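Macrophage migration inhibitory factor (Oncomelania hupensis, PDB 6LR3) belongs to the macrophage migration inhibitory factor family, whose small alpha/beta subunits assemble, as here, into a trimer with sheets that continue from one subunit to the next. Local coordinates at residues B[13-18]-B[40-45]; B[22-27]-B[33-38]; B[46-51]-B[55-60]; B[66-69]-B[75-78]; B[83-88]-B[93-98]. All coordinates share one frame; numbering follows the deposited sequence.

Contact 1. Residues B[13-18]-B[40-45]; sequences KSIPVF and VDLRSG. With SO4 (sulfate ion), chain N.
I15 and L42 point their side chains at each other from the loop 13-18 and the strand 40-43, meeting tip to tip: CD1 of I15 comes to 4.2 Å from CD2 of L42. The same methyl is closer still to S44, lying 3.6 Å from its CB. I15 puts its CG1 branch beside the backbone N (chi1 -57°) and runs straight on through chi2, and that extended arm brings CD1 within reach of both. Around this small apolar patch, V10 and L88 also touch I15, while L42 rests on F19 and Q20 of helix 19-31.

R43 lies between L42 and S44 in sequence, yet it turns to the other side of the sheet. There its guanidinium is clasped by D41, two residues earlier: in a salt bridge, NH2 of R43 donates to OD2 of D41 at 3.0 Å, meeting that oxygen from above the carboxylate plane, and NE of R43 adds a weak bond to OD1 of D41. The adjoining edge, NH1 and NH2, faces a sulfate, so NH2 serves both partners. NH1 of R43 donates to its O3 at 2.8 Å and NH2 to its O1 at 2.8 Å, both nearly straight, with the sulfur in the guanidinium plane. NH1 also bonds OD1 of N7. R43 of the second and third subunits bind the same ion, which probably comes from the crystallisation liquor. One face of strand 39-43 thus joins the hydrophobic core; the other places three arginines round an anion, as expected for the MIF fold, where subunit sheets surround a central channel.

Contact 2. Residues B[22-27]-B[33-38]; sequences ALTNMM and KPKEVM
M38 reaches back from the loop 33-38 to helix 19-31 and packs against T24 and M27. Its CB lies 4.2 Å from CG2 of T24, and CG comes in to 3.8 Å from the same methyl, the two side chains sliding past each other in opposite directions. CG stands anti to the backbone N, but the chain then folds twice (chi2 66°, chi3 59°). The hooked end carries CE over the helix backbone, 3.8 Å from the carbonyl carbon of M27, with CB of M27 slightly farther off.

K35 approaches T24 differently, crossing it at about a right angle with its CG 4.0 Å from T24 CG2. Extended all the way to its ammonium group, K35 donates from NZ to OD1 of N25 at 2.9 Å, in the carbonyl plane and on a lone pair. That bond lies at the edge of an otherwise largely apolar patch. A water donates to both OG1 of T24 and the carbonyl O of M38, bridging helix and loop, while OG1 of T24 also bonds back to the carbonyl of Q20.

The contact packs the returning loop on the middle of helix 19-31. M38 also lies on I4 of strand 3-8, M27 reaches M76 and M80 of helix 70-88, and M49 of the second subunit packs on T24.

Contact 3. Residues B[46-51]-B[55-60]; sequences ANIMMG and NPCVFA
I48, M50 and C57 pack together at the base of the arm by which a MIF subunit extends its neighbour's sheet: strand 48-50 stands apart from its own subunit's sheet and pairs antiparallel with a strand of the third subunit, and the chain then turns back into strand 58-64. Side-chain packing holds the two segments together, with M50 and C57 the nearest pair at 6.7 Å between CA atoms.

C57 touches both I48 and M50. Its CB sits 3.8 Å from SD and 3.9 Å from CB of M50, so the cysteine lies alongside the stem and the sulfur of that methionine. M50 is extended from CB to CE and runs straight past C57. SG of C57 lies between the backbone N and the carbonyl carbon (chi1 70°), and this turns it toward strand 48-50, where it lies 3.8 Å from the carbonyl O of I48 and 4.1 Å from CG2 of I48.

I48 sends its other branch to F59, the two side chains crossing at about a right angle. R94 ties both ends of the turn, donating to the carbonyls of M50, N55 and P56, and F39 of the third subunit packs on I48. With CG1 anti to the backbone N (chi1 -177°), I48 holds its terminal CD1 3.9 Å from CB of F59, while the ring leads away.

Contact 4. Residues B[66-69]-B[75-78]; sequences GRLN and AMAR
L68 and M76 touch although their backbones stay well apart, 9.4 Å between CA atoms, the loop 66-69 bending at R67 with a positive phi of 75° before it enters helix 70-88. Only the far ends of the two side chains bridge that gap. CD2 of L68 lies 3.7 Å from CE of M76, and the chains cross at about a right angle. M76 is extended at chi2, then bends at chi3 (-70°), which swings CE round to the leucine methyl. The same CE passes 4.4 Å from the carbonyl O of R67, a loose approach.

Polar groups of the loop find partners close by. N69 occupies the N-cap position of helix 70-88, with its OD1 accepting from the backbone N of S72, and the carbonyl of R67 accepts from OG of S72. The R67 guanidinium turns away, to the carbonyls of L31 and Q32.

The contact joins the second turn of helix 70-88 to the loop that feeds it. L31 of helix 19-31 and F99 of strand 95-101 each touch both L68 and M76, A30 of helix 19-31 adds to the packing on M76, and F106 of the third subunit lies against L68.

Contact 5. Residues B[83-88]-B[93-98]; sequences MFIEHL and ERIVIR. With SO4 (sulfate ion), chain M.
F84 lays the edge of its ring against I95: CG2 of I95 lies in the ring plane, 3.7 Å from CD2 of F84. The other branch of I95 reaches back to the stem of the same residue, with CD1 3.8 Å from CB of F84. CG1 of I95 beside the backbone N (chi1 -56°) and CG2 anti to it spread the two branches this way. CD1 of I95 also meets CG1 of I85 at 4.1 Å, their side chains crossing at about a right angle. Two residues on, I97 offers CD1 obliquely to CE2 of F84 at 4.2 Å.

These residues close a beta-alpha-beta crossover, in which helix 70-88 joins the parallel neighbours 58-64 and 95-101 and packs over the sheet; the helix and strand segments run at 129°, their axes 11.1 Å apart. V58 and A60 of the first strand also touch F84.

R98 extends its chain to a sulfate. NH1 of R98 donates to O1 of the ion at 2.7 Å, and NH2 adds a weak bond to O3; R98 of the other two subunits bind the same sulfate, and E63 of the third forms a salt bridge with NH1.

How the contacts relate
From the N terminus, contact 1 closes the widest loop, bringing 13-18 back to strand 39-43 round the whole of helix 19-31. Contact 2 sits inside that loop, folding the chain that follows the helix back onto its middle. Contacts 3, 4 and 5 then come in series: the first closes the turn into strand 58-64, the next the entry to helix 70-88, and the last its return to strand 95-101. None of the five cross along the chain. In space they interlock: P16 touches H87 between contacts 1 and 5, loop to helix; M26 meets M83 between 2 and 5, helix to helix; and A77 meets I97 between 4 and 5, helix to strand.

Contact 1. Residues B[13-18]-B[40-45]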
# COMPACT_ATOMS: atom_id res chain seq x y z
N LYS B 13 18.58 6.57 -9.58
CA LYS B 13 19.82 7.32 -9.92
C LYS B 13 19.48 8.78 -10.27
O LYS B 13 20.38 9.62 -10.18
CB LYS B 13 20.58 6.65 -11.06
CG LYS B 13 19.89 6.69 -12.41
CD LYS B 13 20.31 7.80 -13.34
CE LYS B 13 19.32 8.04 -14.46
NZ LYS B 13 19.11 9.50 -14.68
N SER B 14 18.25 9.09 -10.67
CA SER B 14 17.80 10.44 -11.08
C SER B 14 17.37 11.27 -9.86
O SER B 14 17.14 12.46 -10.04
CB SER B 14 16.69 10.39 -12.06
OG SER B 14 17.06 9.63 -13.20
N ILE B 15 17.21 10.65 -8.70
CA ILE B 15 16.59 11.30 -7.52
C ILE B 15 17.67 11.80 -6.60
O ILE B 15 18.57 11.06 -6.23
CB ILE B 15 15.65 10.32 -6.81
CG1 ILE B 15 14.59 9.81 -7.78
CG2 ILE B 15 15.01 11.00 -5.59
CD1 ILE B 15 13.65 8.82 -7.17
N PRO B 16 17.60 13.06 -6.14
CA PRO B 16 18.57 13.58 -5.20
C PRO B 16 18.66 12.70 -3.96
O PRO B 16 17.64 12.23 -3.46
CB PRO B 16 18.06 14.98 -4.87
CG PRO B 16 17.32 15.36 -6.10
CD PRO B 16 16.63 14.10 -6.51
N VAL B 17 19.87 12.52 -3.47
CA VAL B 17 20.11 11.59 -2.32
C VAL B 17 19.35 12.10 -1.09
O VAL B 17 19.05 11.26 -0.25
CB VAL B 17 21.62 11.46 -2.02
CG1 VAL B 17 22.34 10.79 -3.18
CG2 VAL B 17 22.25 12.81 -1.72
N PHE B 18 19.07 13.41 -0.99
CA PHE B 18 18.44 13.99 0.22
C PHE B 18 16.92 14.08 0.04
O PHE B 18 16.27 14.63 0.91
CB PHE B 18 19.06 15.33 0.60
CG PHE B 18 18.87 16.41 -0.42
CD1 PHE B 18 19.72 16.54 -1.51
CD2 PHE B 18 17.85 17.34 -0.25
CE1 PHE B 18 19.56 17.61 -2.37
CE2 PHE B 18 17.66 18.35 -1.17
CZ PHE B 18 18.52 18.49 -2.22
N VAL B 40 9.33 7.59 5.35
CA VAL B 40 9.24 7.86 3.90
C VAL B 40 9.71 6.61 3.19
O VAL B 40 10.89 6.24 3.32
CB VAL B 40 10.02 9.11 3.46
CG1 VAL B 40 9.84 9.31 1.96
CG2 VAL B 40 9.58 10.34 4.21
N ASP B 41 8.77 5.98 2.51
CA ASP B 41 8.96 4.72 1.77
C ASP B 41 8.99 5.09 0.29
O ASP B 41 7.94 5.40 -0.28
CB ASP B 41 7.86 3.75 2.17
CG ASP B 41 7.99 2.36 1.58
OD1 ASP B 41 8.88 2.18 0.76
OD2 ASP B 41 7.13 1.51 1.94
N LEU B 42 10.18 5.14 -0.29
CA LEU B 42 10.38 5.54 -1.70
C LEU B 42 10.46 4.30 -2.58
O LEU B 42 11.37 3.51 -2.42
CB LEU B 42 11.66 6.37 -1.81
CG LEU B 42 12.04 6.77 -3.23
CD1 LEU B 42 10.95 7.55 -3.93
CD2 LEU B 42 13.33 7.56 -3.21
N ARG B 43 9.49 4.16 -3.46
CA ARG B 43 9.51 3.12 -4.51
C ARG B 43 9.88 3.83 -5.81
O ARG B 43 9.01 4.35 -6.51
CB ARG B 43 8.16 2.42 -4.65
CG ARG B 43 7.78 1.57 -3.44
CD ARG B 43 7.18 2.40 -2.33
NE ARG B 43 6.69 1.61 -1.22
CZ ARG B 43 5.48 1.07 -1.14
NH1 ARG B 43 4.58 1.22 -2.12
NH2 ARG B 43 5.14 0.43 -0.02
N SER B 44 11.17 3.89 -6.08
CA SER B 44 11.67 4.51 -7.33
C SER B 44 11.92 3.40 -8.36
O SER B 44 12.01 2.20 -7.96
CB SER B 44 12.89 5.33 -7.05
OG SER B 44 13.90 4.50 -6.59
N GLY B 45 11.94 3.77 -9.62
CA GLY B 45 12.06 2.82 -10.74
C GLY B 45 10.92 1.83 -10.69
O GLY B 45 11.09 0.70 -11.21
S SO4 N . 1.52 -0.58 -0.83
O1 SO4 N . 2.58 -0.60 0.18
O2 SO4 N . 1.42 -1.90 -1.47
O3 SO4 N . 1.90 0.38 -1.86
O4 SO4 N . 0.29 -0.18 -0.25

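Contact 2. Residues B[22-27]-B[33-38]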
# COMPACT_ATOMS: atom_id res chain seq x y z
N ALA B 22 14.43 15.39 2.87
CA ALA B 22 13.76 16.69 2.62
C ALA B 22 12.26 16.48 2.80
O ALA B 22 11.61 17.34 3.42
CB ALA B 22 14.09 17.23 1.25
N LEU B 23 11.73 15.39 2.27
CA LEU B 23 10.29 15.08 2.38
C LEU B 23 9.95 14.82 3.83
O LEU B 23 8.91 15.31 4.28
CB LEU B 23 9.98 13.90 1.45
CG LEU B 23 8.53 13.53 1.29
CD1 LEU B 23 7.72 14.74 0.90
CD2 LEU B 23 8.41 12.45 0.24
N THR B 24 10.81 14.09 4.55
CA THR B 24 10.63 13.85 5.99
C THR B 24 10.47 15.18 6.70
O THR B 24 9.51 15.35 7.45
CB THR B 24 11.82 13.08 6.60
OG1 THR B 24 11.85 11.77 6.03
CG2 THR B 24 11.69 12.96 8.09
N ASN B 25 11.40 16.10 6.48
CA ASN B 25 11.42 17.40 7.18
C ASN B 25 10.16 18.19 6.80
O ASN B 25 9.52 18.74 7.68
CB ASN B 25 12.69 18.18 6.87
CG ASN B 25 13.89 17.55 7.58
OD1 ASN B 25 13.70 16.81 8.54
ND2 ASN B 25 15.08 17.72 7.04
N MET B 26 9.84 18.23 5.53
CA MET B 26 8.73 19.08 5.05
C MET B 26 7.42 18.54 5.63
O MET B 26 6.60 19.35 6.12
CB MET B 26 8.67 19.11 3.52
CG MET B 26 7.72 20.15 2.99
SD MET B 26 7.48 19.95 1.21
CE MET B 26 6.35 18.57 1.24
N MET B 27 7.24 17.23 5.64
CA MET B 27 5.96 16.65 6.08
C MET B 27 5.92 16.58 7.61
O MET B 27 4.81 16.63 8.13
CB MET B 27 5.70 15.29 5.44
CG MET B 27 5.49 15.39 3.93
SD MET B 27 4.14 16.44 3.47
CE MET B 27 2.75 15.41 3.98
N LYS B 33 3.85 16.39 13.49
CA LYS B 33 4.04 15.08 14.16
C LYS B 33 5.51 14.96 14.49
O LYS B 33 6.36 15.58 13.83
CB LYS B 33 3.59 13.96 13.21
CG LYS B 33 2.10 13.88 13.01
CD LYS B 33 1.42 13.29 14.24
CE LYS B 33 -0.04 13.09 13.98
NZ LYS B 33 -0.68 12.48 15.16
N PRO B 34 5.88 14.14 15.49
CA PRO B 34 7.28 13.95 15.84
C PRO B 34 8.00 13.37 14.62
O PRO B 34 7.52 12.41 14.03
CB PRO B 34 7.27 12.99 17.01
CG PRO B 34 5.88 13.14 17.59
CD PRO B 34 4.98 13.39 16.39
N LYS B 35 9.15 13.92 14.28
CA LYS B 35 9.97 13.41 13.18
C LYS B 35 10.26 11.92 13.38
O LYS B 35 10.33 11.18 12.41
CB LYS B 35 11.29 14.18 13.12
CG LYS B 35 12.19 13.78 11.98
CD LYS B 35 13.25 14.81 11.76
CE LYS B 35 14.35 14.31 10.85
NZ LYS B 35 15.29 15.40 10.51
N GLU B 36 10.44 11.49 14.64
CA GLU B 36 10.92 10.12 14.93
C GLU B 36 9.94 9.08 14.40
O GLU B 36 10.40 7.98 14.12
CB GLU B 36 11.21 10.01 16.42
CG GLU B 36 9.99 9.84 17.29
CD GLU B 36 10.34 10.18 18.76
OE1 GLU B 36 10.79 11.35 18.96
OE2 GLU B 36 10.31 9.27 19.61
N VAL B 37 8.66 9.40 14.21
CA VAL B 37 7.66 8.41 13.72
C VAL B 37 7.25 8.74 12.29
O VAL B 37 6.24 8.20 11.83
CB VAL B 37 6.46 8.31 14.67
CG1 VAL B 37 6.91 7.70 16.01
CG2 VAL B 37 5.72 9.63 14.84
N MET B 38 8.03 9.57 11.58
CA MET B 38 7.79 9.86 10.15
C MET B 38 8.55 8.83 9.30
O MET B 38 9.80 8.81 9.33
CB MET B 38 8.27 11.27 9.79
CG MET B 38 8.10 11.63 8.31
SD MET B 38 6.36 11.74 7.81
CE MET B 38 5.87 13.02 8.96
O HOH W 1 11.93 9.51 7.62

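Contact 3. Residues B[46-51]-B[55-60]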
# COMPACT_ATOMS: atom_id res chain seq x y z
N ALA B 46 9.80 2.21 -10.12
CA ALA B 46 8.62 1.35 -9.99
C ALA B 46 8.00 1.13 -11.36
O ALA B 46 8.09 2.04 -12.22
CB ALA B 46 7.64 1.90 -9.00
N ASN B 47 7.39 -0.03 -11.56
CA ASN B 47 6.66 -0.31 -12.81
C ASN B 47 5.26 0.27 -12.70
O ASN B 47 4.28 -0.49 -12.58
CB ASN B 47 6.66 -1.78 -13.16
CG ASN B 47 6.13 -1.97 -14.55
OD1 ASN B 47 5.79 -0.99 -15.24
ND2 ASN B 47 6.01 -3.21 -14.97
N ILE B 48 5.18 1.59 -12.68
CA ILE B 48 3.91 2.32 -12.56
C ILE B 48 3.75 3.15 -13.82
O ILE B 48 4.67 3.89 -14.21
CB ILE B 48 3.85 3.14 -11.26
CG1 ILE B 48 2.49 3.82 -11.13
CG2 ILE B 48 5.00 4.14 -11.11
CD1 ILE B 48 2.27 4.37 -9.72
N MET B 49 2.64 2.90 -14.51
CA MET B 49 2.27 3.68 -15.69
C MET B 49 1.03 4.49 -15.35
O MET B 49 0.26 4.12 -14.43
CB MET B 49 2.12 2.83 -16.94
CG MET B 49 0.92 2.00 -17.02
SD MET B 49 0.47 1.47 -18.77
CE MET B 49 2.04 0.84 -19.35
N MET B 50 0.89 5.62 -16.03
CA MET B 50 -0.24 6.53 -15.83
C MET B 50 -0.73 6.93 -17.21
O MET B 50 0.11 7.28 -18.06
CB MET B 50 0.24 7.76 -15.05
CG MET B 50 -0.86 8.74 -14.75
SD MET B 50 -0.12 10.24 -14.08
CE MET B 50 -1.60 11.13 -13.63
N GLY B 51 -2.03 6.87 -17.43
CA GLY B 51 -2.62 7.28 -18.72
C GLY B 51 -2.20 6.36 -19.84
O GLY B 51 -2.23 6.79 -21.00
N ASN B 55 5.69 8.05 -19.35
CA ASN B 55 6.29 9.36 -18.99
C ASN B 55 6.36 9.42 -17.46
O ASN B 55 5.61 8.72 -16.76
CB ASN B 55 5.50 10.53 -19.57
CG ASN B 55 5.61 10.57 -21.08
OD1 ASN B 55 6.64 10.21 -21.64
ND2 ASN B 55 4.53 10.94 -21.72
N PRO B 56 7.28 10.22 -16.91
CA PRO B 56 7.46 10.27 -15.46
C PRO B 56 6.12 10.57 -14.79
O PRO B 56 5.35 11.40 -15.26
CB PRO B 56 8.46 11.42 -15.27
CG PRO B 56 9.28 11.35 -16.54
CD PRO B 56 8.26 11.05 -17.61
N CYS B 57 5.86 9.85 -13.71
CA CYS B 57 4.65 10.04 -12.91
C CYS B 57 4.93 9.69 -11.45
O CYS B 57 5.94 9.06 -11.15
CB CYS B 57 3.49 9.21 -13.46
SG CYS B 57 3.68 7.43 -13.24
N VAL B 58 4.04 10.13 -10.59
CA VAL B 58 4.08 9.81 -9.13
C VAL B 58 2.66 9.54 -8.68
O VAL B 58 1.78 10.35 -8.92
CB VAL B 58 4.63 10.98 -8.29
CG1 VAL B 58 4.57 10.62 -6.81
CG2 VAL B 58 6.02 11.39 -8.72
N PHE B 59 2.50 8.45 -7.95
CA PHE B 59 1.35 8.24 -7.05
C PHE B 59 1.93 8.15 -5.65
O PHE B 59 2.73 7.25 -5.38
CB PHE B 59 0.56 6.99 -7.40
CG PHE B 59 -0.51 6.71 -6.39
CD1 PHE B 59 -1.47 7.67 -6.12
CD2 PHE B 59 -0.57 5.51 -5.69
CE1 PHE B 59 -2.45 7.45 -5.17
CE2 PHE B 59 -1.55 5.29 -4.75
CZ PHE B 59 -2.50 6.27 -4.49
N ALA B 60 1.53 9.08 -4.78
CA ALA B 60 2.05 9.10 -3.41
C ALA B 60 0.88 8.97 -2.44
O ALA B 60 -0.25 9.36 -2.80
CB ALA B 60 2.84 10.35 -3.15

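Contact 4. Residues B[66-69]-B[75-78]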
# COMPACT_ATOMS: atom_id res chain seq x y z
N GLY B 66 -4.93 11.69 12.58
CA GLY B 66 -5.35 13.10 12.59
C GLY B 66 -4.72 13.90 11.46
O GLY B 66 -4.16 13.31 10.54
N ARG B 67 -4.83 15.23 11.54
CA ARG B 67 -4.12 16.23 10.71
C ARG B 67 -4.67 16.34 9.29
O ARG B 67 -4.43 17.38 8.68
CB ARG B 67 -2.62 15.92 10.63
CG ARG B 67 -1.96 15.78 11.98
CD ARG B 67 -2.02 17.10 12.75
NE ARG B 67 -1.04 16.98 13.81
CZ ARG B 67 -1.28 16.48 15.01
NH1 ARG B 67 -2.49 16.08 15.36
NH2 ARG B 67 -0.28 16.35 15.87
N LEU B 68 -5.33 15.32 8.75
CA LEU B 68 -5.79 15.31 7.35
C LEU B 68 -7.21 15.85 7.26
O LEU B 68 -8.13 15.33 7.92
CB LEU B 68 -5.70 13.90 6.80
CG LEU B 68 -4.33 13.25 6.94
CD1 LEU B 68 -4.35 11.86 6.29
CD2 LEU B 68 -3.26 14.12 6.32
N ASN B 69 -7.37 16.86 6.42
CA ASN B 69 -8.67 17.52 6.18
C ASN B 69 -8.52 18.24 4.85
O ASN B 69 -7.41 18.40 4.36
CB ASN B 69 -9.03 18.43 7.35
CG ASN B 69 -8.03 19.56 7.53
OD1 ASN B 69 -7.95 20.45 6.70
ND2 ASN B 69 -7.24 19.50 8.57
N ALA B 75 -3.02 22.01 0.76
CA ALA B 75 -1.76 22.74 1.04
C ALA B 75 -0.60 21.76 0.95
O ALA B 75 0.43 22.07 0.32
CB ALA B 75 -1.82 23.40 2.40
N MET B 76 -0.74 20.59 1.56
CA MET B 76 0.33 19.58 1.58
C MET B 76 0.49 19.03 0.17
O MET B 76 1.63 18.84 -0.22
CB MET B 76 0.02 18.46 2.56
CG MET B 76 0.24 18.94 3.96
SD MET B 76 -0.02 17.63 5.17
CE MET B 76 -1.77 17.32 5.13
N ALA B 77 -0.59 18.78 -0.56
CA ALA B 77 -0.50 18.27 -1.93
C ALA B 77 0.36 19.24 -2.77
O ALA B 77 1.24 18.79 -3.47
CB ALA B 77 -1.86 18.06 -2.51
N ARG B 78 0.08 20.54 -2.70
CA ARG B 78 0.79 21.55 -3.52
C ARG B 78 2.27 21.54 -3.12
O ARG B 78 3.13 21.59 -4.03
CB ARG B 78 0.11 22.92 -3.41
CG ARG B 78 -1.28 22.97 -4.04
CD ARG B 78 -1.80 24.40 -4.21
NE ARG B 78 -0.95 24.93 -5.28
CZ ARG B 78 -1.20 24.89 -6.60
NH1 ARG B 78 -2.39 24.50 -7.03
NH2 ARG B 78 -0.26 25.25 -7.48

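Contact 5. Residues B[83-88]-B[93-98]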
# COMPACT_ATOMS: atom_id res chain seq x y z
N MET B 83 7.87 19.73 -4.48
CA MET B 83 9.09 18.96 -4.18
C MET B 83 9.26 17.87 -5.24
O MET B 83 10.39 17.63 -5.66
CB MET B 83 9.02 18.35 -2.78
CG MET B 83 10.30 17.72 -2.40
SD MET B 83 10.33 17.30 -0.65
CE MET B 83 10.35 18.90 0.14
N PHE B 84 8.20 17.20 -5.67
CA PHE B 84 8.29 16.13 -6.69
C PHE B 84 8.71 16.73 -8.02
O PHE B 84 9.48 16.12 -8.73
CB PHE B 84 6.95 15.42 -6.87
CG PHE B 84 6.47 14.65 -5.66
CD1 PHE B 84 7.32 14.28 -4.64
CD2 PHE B 84 5.13 14.31 -5.57
CE1 PHE B 84 6.82 13.59 -3.53
CE2 PHE B 84 4.65 13.59 -4.48
CZ PHE B 84 5.51 13.19 -3.50
N ILE B 85 8.16 17.89 -8.37
CA ILE B 85 8.53 18.59 -9.63
C ILE B 85 10.04 18.89 -9.57
O ILE B 85 10.74 18.55 -10.51
CB ILE B 85 7.67 19.86 -9.79
CG1 ILE B 85 6.22 19.51 -10.11
CG2 ILE B 85 8.28 20.80 -10.82
CD1 ILE B 85 5.22 20.62 -9.82
N GLU B 86 10.52 19.45 -8.46
CA GLU B 86 11.92 19.90 -8.36
C GLU B 86 12.85 18.69 -8.35
O GLU B 86 13.87 18.71 -9.04
CB GLU B 86 12.08 20.75 -7.10
CG GLU B 86 13.48 21.22 -6.87
CD GLU B 86 13.43 22.51 -6.10
OE1 GLU B 86 12.86 22.45 -4.98
OE2 GLU B 86 13.84 23.54 -6.67
N HIS B 87 12.53 17.67 -7.55
CA HIS B 87 13.44 16.53 -7.30
C HIS B 87 13.31 15.41 -8.34
O HIS B 87 14.33 14.80 -8.68
CB HIS B 87 13.18 15.93 -5.92
CG HIS B 87 13.70 16.65 -4.73
ND1 HIS B 87 14.76 16.08 -4.03
CD2 HIS B 87 13.36 17.80 -4.08
CE1 HIS B 87 15.06 16.87 -3.00
NE2 HIS B 87 14.26 17.96 -3.06
N LEU B 88 12.09 15.11 -8.79
CA LEU B 88 11.82 13.97 -9.69
C LEU B 88 11.67 14.43 -11.13
O LEU B 88 11.57 13.55 -11.99
CB LEU B 88 10.58 13.22 -9.22
CG LEU B 88 10.56 12.81 -7.73
CD1 LEU B 88 9.33 12.06 -7.37
CD2 LEU B 88 11.79 12.00 -7.39
N GLU B 93 0.91 17.67 -13.69
CA GLU B 93 -0.24 16.91 -14.22
C GLU B 93 0.08 15.42 -14.29
O GLU B 93 -0.74 14.67 -14.87
CB GLU B 93 -0.67 17.47 -15.59
CG GLU B 93 0.38 17.29 -16.67
CD GLU B 93 1.29 18.50 -16.88
OE1 GLU B 93 1.56 19.29 -15.91
OE2 GLU B 93 1.79 18.61 -18.02
N ARG B 94 1.21 14.96 -13.73
CA ARG B 94 1.56 13.53 -13.66
C ARG B 94 1.68 13.12 -12.19
O ARG B 94 2.35 12.09 -11.90
CB ARG B 94 2.82 13.25 -14.45
CG ARG B 94 2.64 13.46 -15.95
CD ARG B 94 1.84 12.36 -16.60
NE ARG B 94 2.61 11.13 -16.68
CZ ARG B 94 2.17 10.02 -17.26
NH1 ARG B 94 0.97 9.99 -17.79
NH2 ARG B 94 2.91 8.93 -17.27
N ILE B 95 1.08 13.88 -11.28
CA ILE B 95 1.17 13.60 -9.82
C ILE B 95 -0.24 13.45 -9.24
O ILE B 95 -1.04 14.35 -9.39
CB ILE B 95 1.93 14.71 -9.07
CG1 ILE B 95 3.32 14.91 -9.65
CG2 ILE B 95 1.98 14.42 -7.58
CD1 ILE B 95 4.00 16.19 -9.19
N VAL B 96 -0.44 12.35 -8.52
CA VAL B 96 -1.67 12.11 -7.73
C VAL B 96 -1.22 11.74 -6.32
O VAL B 96 -0.29 10.95 -6.17
CB VAL B 96 -2.54 11.03 -8.36
CG1 VAL B 96 -3.65 10.57 -7.42
CG2 VAL B 96 -3.13 11.52 -9.67
N ILE B 97 -1.86 12.30 -5.32
CA ILE B 97 -1.54 12.04 -3.89
C ILE B 97 -2.83 11.68 -3.17
O ILE B 97 -3.81 12.41 -3.29
CB ILE B 97 -0.84 13.23 -3.23
CG1 ILE B 97 0.38 13.71 -4.02
CG2 ILE B 97 -0.50 12.88 -1.80
CD1 ILE B 97 0.87 15.10 -3.66
N ARG B 98 -2.83 10.57 -2.45
CA ARG B 98 -3.96 10.16 -1.62
C ARG B 98 -3.58 10.37 -0.16
O ARG B 98 -2.52 9.94 0.29
CB ARG B 98 -4.33 8.71 -1.87
CG ARG B 98 -5.45 8.19 -1.00
CD ARG B 98 -5.79 6.77 -1.34
NE ARG B 98 -6.61 6.28 -0.26
CZ ARG B 98 -6.58 5.08 0.26
NH1 ARG B 98 -5.84 4.12 -0.27
NH2 ARG B 98 -7.30 4.83 1.34
S SO4 M . -5.25 1.67 2.46
O1 SO4 M . -5.26 1.86 1.03
O2 SO4 M . -4.89 0.29 2.74
O3 SO4 M . -6.50 1.96 2.99
O4 SO4 M . -4.23 2.50 3.01